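Local coordinates for fucolectin-related protein (Streptococcus pneumoniae, PDB 2J22), which probably binds fucose-containing blood group antigens as a calcium-containing carbohydrate-binding module of a pneumococcal virulence factor, at residues E20-S25 against W59-L64. Residues are numbered along the deposited sequence; the frame is centred on the assembly and turned at random.
Sequences ETRQSS and WWEIDL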
ATOM      1  N   GLU A  20       7.296   1.030   9.924  1.00 30.64           N
ATOM      2  CA  GLU A  20       7.869   2.208   9.280  1.00 31.33           C
ATOM      3  C   GLU A  20       7.421   2.262   7.831  1.00 28.43           C
ATOM      4  O   GLU A  20       7.555   1.253   7.097  1.00 28.85           O
ATOM      5  CB  GLU A  20       9.400   2.164   9.343  1.00 32.93           C
ATOM      6  CG  GLU A  20       9.952   2.691  10.669  1.00 38.51           C
ATOM      7  CD  GLU A  20      11.393   2.236  10.901  1.00 48.04           C
ATOM      8  OE1 GLU A  20      11.660   1.004  10.754  1.00 53.53           O
ATOM      9  OE2 GLU A  20      12.264   3.104  11.217  1.00 51.22           O
ATOM     10  N   THR A  21       6.869   3.407   7.440  1.00 26.11           N
ATOM     11  CA  THR A  21       6.490   3.633   6.046  1.00 25.66           C
ATOM     12  C   THR A  21       7.250   4.782   5.384  1.00 26.39           C
ATOM     13  O   THR A  21       7.829   5.708   6.073  1.00 25.98           O
ATOM     14  CB  THR A  21       4.958   3.811   5.908  1.00 25.31           C
ATOM     15  OG1 THR A  21       4.539   4.939   6.684  1.00 26.68           O
ATOM     16  CG2 THR A  21       4.226   2.633   6.517  1.00 24.02           C
ATOM     17  N   ARG A  22       7.271   4.763   4.054  1.00 24.58           N
ATOM     18  CA  ARG A  22       7.738   5.933   3.344  1.00 26.31           C
ATOM     19  C   ARG A  22       7.106   5.999   1.935  1.00 25.51           C
ATOM     20  O   ARG A  22       6.506   5.027   1.474  1.00 25.50           O
ATOM     21  CB  ARG A  22       9.286   5.954   3.283  1.00 26.27           C
ATOM     22  CG  ARG A  22       9.848   4.945   2.351  1.00 29.95           C
ATOM     23  CD  ARG A  22      11.334   4.696   2.514  1.00 31.98           C
ATOM     24  NE  ARG A  22      11.738   3.664   1.552  1.00 35.74           N
ATOM     25  CZ  ARG A  22      12.565   3.915   0.554  1.00 33.70           C
ATOM     26  NH1 ARG A  22      13.067   5.140   0.419  1.00 36.22           N
ATOM     27  NH2 ARG A  22      12.898   2.967  -0.296  1.00 32.13           N
ATOM     28  N   GLN A  23       7.273   7.118   1.243  1.00 24.91           N
ATOM     29  CA  GLN A  23       6.674   7.219  -0.089  1.00 24.54           C
ATOM     30  C   GLN A  23       7.453   8.220  -0.918  1.00 25.03           C
ATOM     31  O   GLN A  23       8.311   8.928  -0.396  1.00 26.24           O
ATOM     32  CB  GLN A  23       5.148   7.552   0.009  1.00 23.30           C
ATOM     33  CG  GLN A  23       4.757   8.884   0.716  1.00 22.63           C
ATOM     34  CD  GLN A  23       3.239   9.036   1.033  1.00 19.78           C
ATOM     35  OE1 GLN A  23       2.416   8.097   0.817  1.00 20.03           O
ATOM     36  NE2 GLN A  23       2.860  10.198   1.458  1.00 19.52           N
ATOM     37  N   SER A  24       7.168   8.258  -2.202  1.00 26.27           N
ATOM     38  CA  SER A  24       7.895   9.036  -3.181  1.00 26.40           C
ATOM     39  C   SER A  24       7.851  10.525  -2.827  1.00 27.07           C
ATOM     40  O   SER A  24       8.867  11.211  -2.978  1.00 27.62           O
ATOM     41  CB  SER A  24       7.321   8.769  -4.563  1.00 27.14           C
ATOM     42  OG  SER A  24       5.934   9.112  -4.558  1.00 25.70           O
ATOM     43  N   SER A  25       6.703  11.029  -2.351  1.00 25.21           N
ATOM     44  CA  SER A  25       6.650  12.415  -1.881  1.00 23.82           C
ATOM     45  C   SER A  25       5.349  12.583  -1.088  1.00 23.75           C
ATOM     46  O   SER A  25       4.542  11.690  -1.025  1.00 21.18           O
ATOM     47  CB  SER A  25       6.691  13.428  -3.047  1.00 22.37           C
ATOM     48  OG  SER A  25       5.559  13.236  -3.896  1.00 22.82           O
ATOM     49  N   TRP A  59       4.855   6.187  -5.604  1.00 20.72           N
ATOM     50  CA  TRP A  59       4.894   4.896  -4.963  1.00 19.02           C
ATOM     51  C   TRP A  59       4.827   5.092  -3.432  1.00 19.16           C
ATOM     52  O   TRP A  59       5.019   6.176  -2.924  1.00 19.65           O
ATOM     53  CB  TRP A  59       6.155   4.088  -5.407  1.00 18.47           C
ATOM     54  CG  TRP A  59       7.469   4.853  -5.148  1.00 21.67           C
ATOM     55  CD1 TRP A  59       8.194   5.547  -6.056  1.00 23.92           C
ATOM     56  CD2 TRP A  59       8.175   4.960  -3.908  1.00 22.74           C
ATOM     57  NE1 TRP A  59       9.302   6.112  -5.460  1.00 21.07           N
ATOM     58  CE2 TRP A  59       9.311   5.768  -4.136  1.00 24.84           C
ATOM     59  CE3 TRP A  59       7.957   4.459  -2.605  1.00 26.27           C
ATOM     60  CZ2 TRP A  59      10.212   6.116  -3.111  1.00 23.49           C
ATOM     61  CZ3 TRP A  59       8.842   4.791  -1.583  1.00 25.85           C
ATOM     62  CH2 TRP A  59       9.983   5.609  -1.851  1.00 27.65           C
ATOM     63  N   TRP A  60       4.573   4.000  -2.741  1.00 18.72           N
ATOM     64  CA  TRP A  60       4.520   3.934  -1.286  1.00 19.14           C
ATOM     65  C   TRP A  60       5.085   2.588  -0.824  1.00 19.67           C
ATOM     66  O   TRP A  60       4.948   1.551  -1.497  1.00 18.33           O
ATOM     67  CB  TRP A  60       3.060   4.141  -0.816  1.00 17.59           C
ATOM     68  CG  TRP A  60       2.756   3.859   0.632  1.00 15.47           C
ATOM     69  CD1 TRP A  60       2.421   4.780   1.569  1.00 14.45           C
ATOM     70  CD2 TRP A  60       2.583   2.581   1.238  1.00 16.08           C
ATOM     71  NE1 TRP A  60       2.101   4.150   2.739  1.00 19.70           N
ATOM     72  CE2 TRP A  60       2.165   2.804   2.557  1.00 15.72           C
ATOM     73  CE3 TRP A  60       2.691   1.248   0.776  1.00 14.81           C
ATOM     74  CZ2 TRP A  60       1.966   1.771   3.480  1.00 18.19           C
ATOM     75  CZ3 TRP A  60       2.447   0.200   1.671  1.00 17.75           C
ATOM     76  CH2 TRP A  60       2.105   0.473   3.021  1.00 19.86           C
ATOM     77  N   GLU A  61       5.738   2.591   0.330  1.00 21.57           N
ATOM     78  CA  GLU A  61       6.423   1.395   0.804  1.00 22.53           C
ATOM     79  C   GLU A  61       6.302   1.204   2.299  1.00 22.74           C
ATOM     80  O   GLU A  61       6.278   2.197   3.065  1.00 24.53           O
ATOM     81  CB  GLU A  61       7.913   1.546   0.529  1.00 22.86           C
ATOM     82  CG  GLU A  61       8.682   0.261   0.502  1.00 25.56           C
ATOM     83  CD  GLU A  61      10.020   0.542  -0.082  1.00 31.15           C
ATOM     84  OE1 GLU A  61      10.880   1.082   0.665  1.00 31.28           O
ATOM     85  OE2 GLU A  61      10.157   0.297  -1.279  1.00 28.59           O
ATOM     86  N   ILE A  62       6.287  -0.067   2.712  1.00 22.69           N
ATOM     87  CA  ILE A  62       6.232  -0.451   4.129  1.00 24.09           C
ATOM     88  C   ILE A  62       7.369  -1.441   4.408  1.00 24.69           C
ATOM     89  O   ILE A  62       7.621  -2.351   3.610  1.00 23.26           O
ATOM     90  CB  ILE A  62       4.874  -1.047   4.508  1.00 23.18           C
ATOM     91  CG1 ILE A  62       4.832  -1.337   6.022  1.00 22.23           C
ATOM     92  CG2 ILE A  62       4.566  -2.308   3.630  1.00 25.65           C
ATOM     93  CD1 ILE A  62       3.509  -1.811   6.537  1.00 21.13           C
ATOM     94  N   ASP A  63       8.082  -1.186   5.522  1.00 26.78           N
ATOM     95  CA  ASP A  63       9.201  -2.019   6.003  1.00 28.56           C
ATOM     96  C   ASP A  63       8.655  -2.785   7.202  1.00 28.66           C
ATOM     97  O   ASP A  63       8.282  -2.178   8.206  1.00 28.97           O
ATOM     98  CB  ASP A  63      10.417  -1.155   6.395  1.00 28.40           C
ATOM     99  CG  ASP A  63      11.702  -2.002   6.762  1.00 32.53           C
ATOM    100  OD1 ASP A  63      11.669  -3.227   6.891  1.00 30.94           O
ATOM    101  OD2 ASP A  63      12.813  -1.482   6.888  1.00 34.34           O
ATOM    102  N   LEU A  64       8.531  -4.110   7.059  1.00 28.79           N
ATOM    103  CA  LEU A  64       8.003  -4.967   8.139  1.00 30.36           C
ATOM    104  C   LEU A  64       9.014  -5.240   9.284  1.00 30.66           C
ATOM    105  O   LEU A  64       8.641  -5.862  10.269  1.00 32.13           O
ATOM    106  CB  LEU A  64       7.483  -6.296   7.586  1.00 30.36           C
ATOM    107  CG  LEU A  64       6.369  -6.220   6.535  1.00 29.59           C
ATOM    108  CD1 LEU A  64       6.150  -7.604   5.984  1.00 30.42           C
ATOM    109  CD2 LEU A  64       5.032  -5.635   7.149  1.00 30.67           C
TER
HETATM  110  O   HOH W   1       9.090  -1.040  10.423  1.00 28.72           O
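Arg22 and Glu61 face each other as a hydrogen-bonded antiparallel pair where strand 20-23 borders one five-stranded sheet of the galactose-binding-like beta fold. Their side chains run alongside one another in the same direction. NE and NH2 of Arg22 both bond to Glu61 OE1, each at 2.9 Å and from the same face of the carboxylate, whose plane is turned 51° from the guanidinium. Glu61 OE2 bridges instead to Arg127 of the next strand, so one carboxylate joins two arginines. Trp59 CH2 sits over the centre of the guanidinium, 3.8 Å above its plane, with the two planes 60° apart. Trp59 CG lies between its own backbone N and carbonyl carbon (chi1 56°). One face of the indole lies over the 23-24 backbone, and Ser24 CB makes a CH-pi contact over the Trp59 five-membered ring, 3.5 Å from its centroid. On the opposite face of the sheet from Arg22 and Glu61, Thr21 CG2 packs against Trp60 CZ2 and Ile62 CG1. Trp60 NE1 bonds to Ser32 O, and the Trp60 side chain is about 9 Å from the bound calcium ion. Gln23 NE2 bonds to Gly30 O, while Gln23 OE1 lies in the Trp60 ring plane, at its edge, 3.4 Å from CD1.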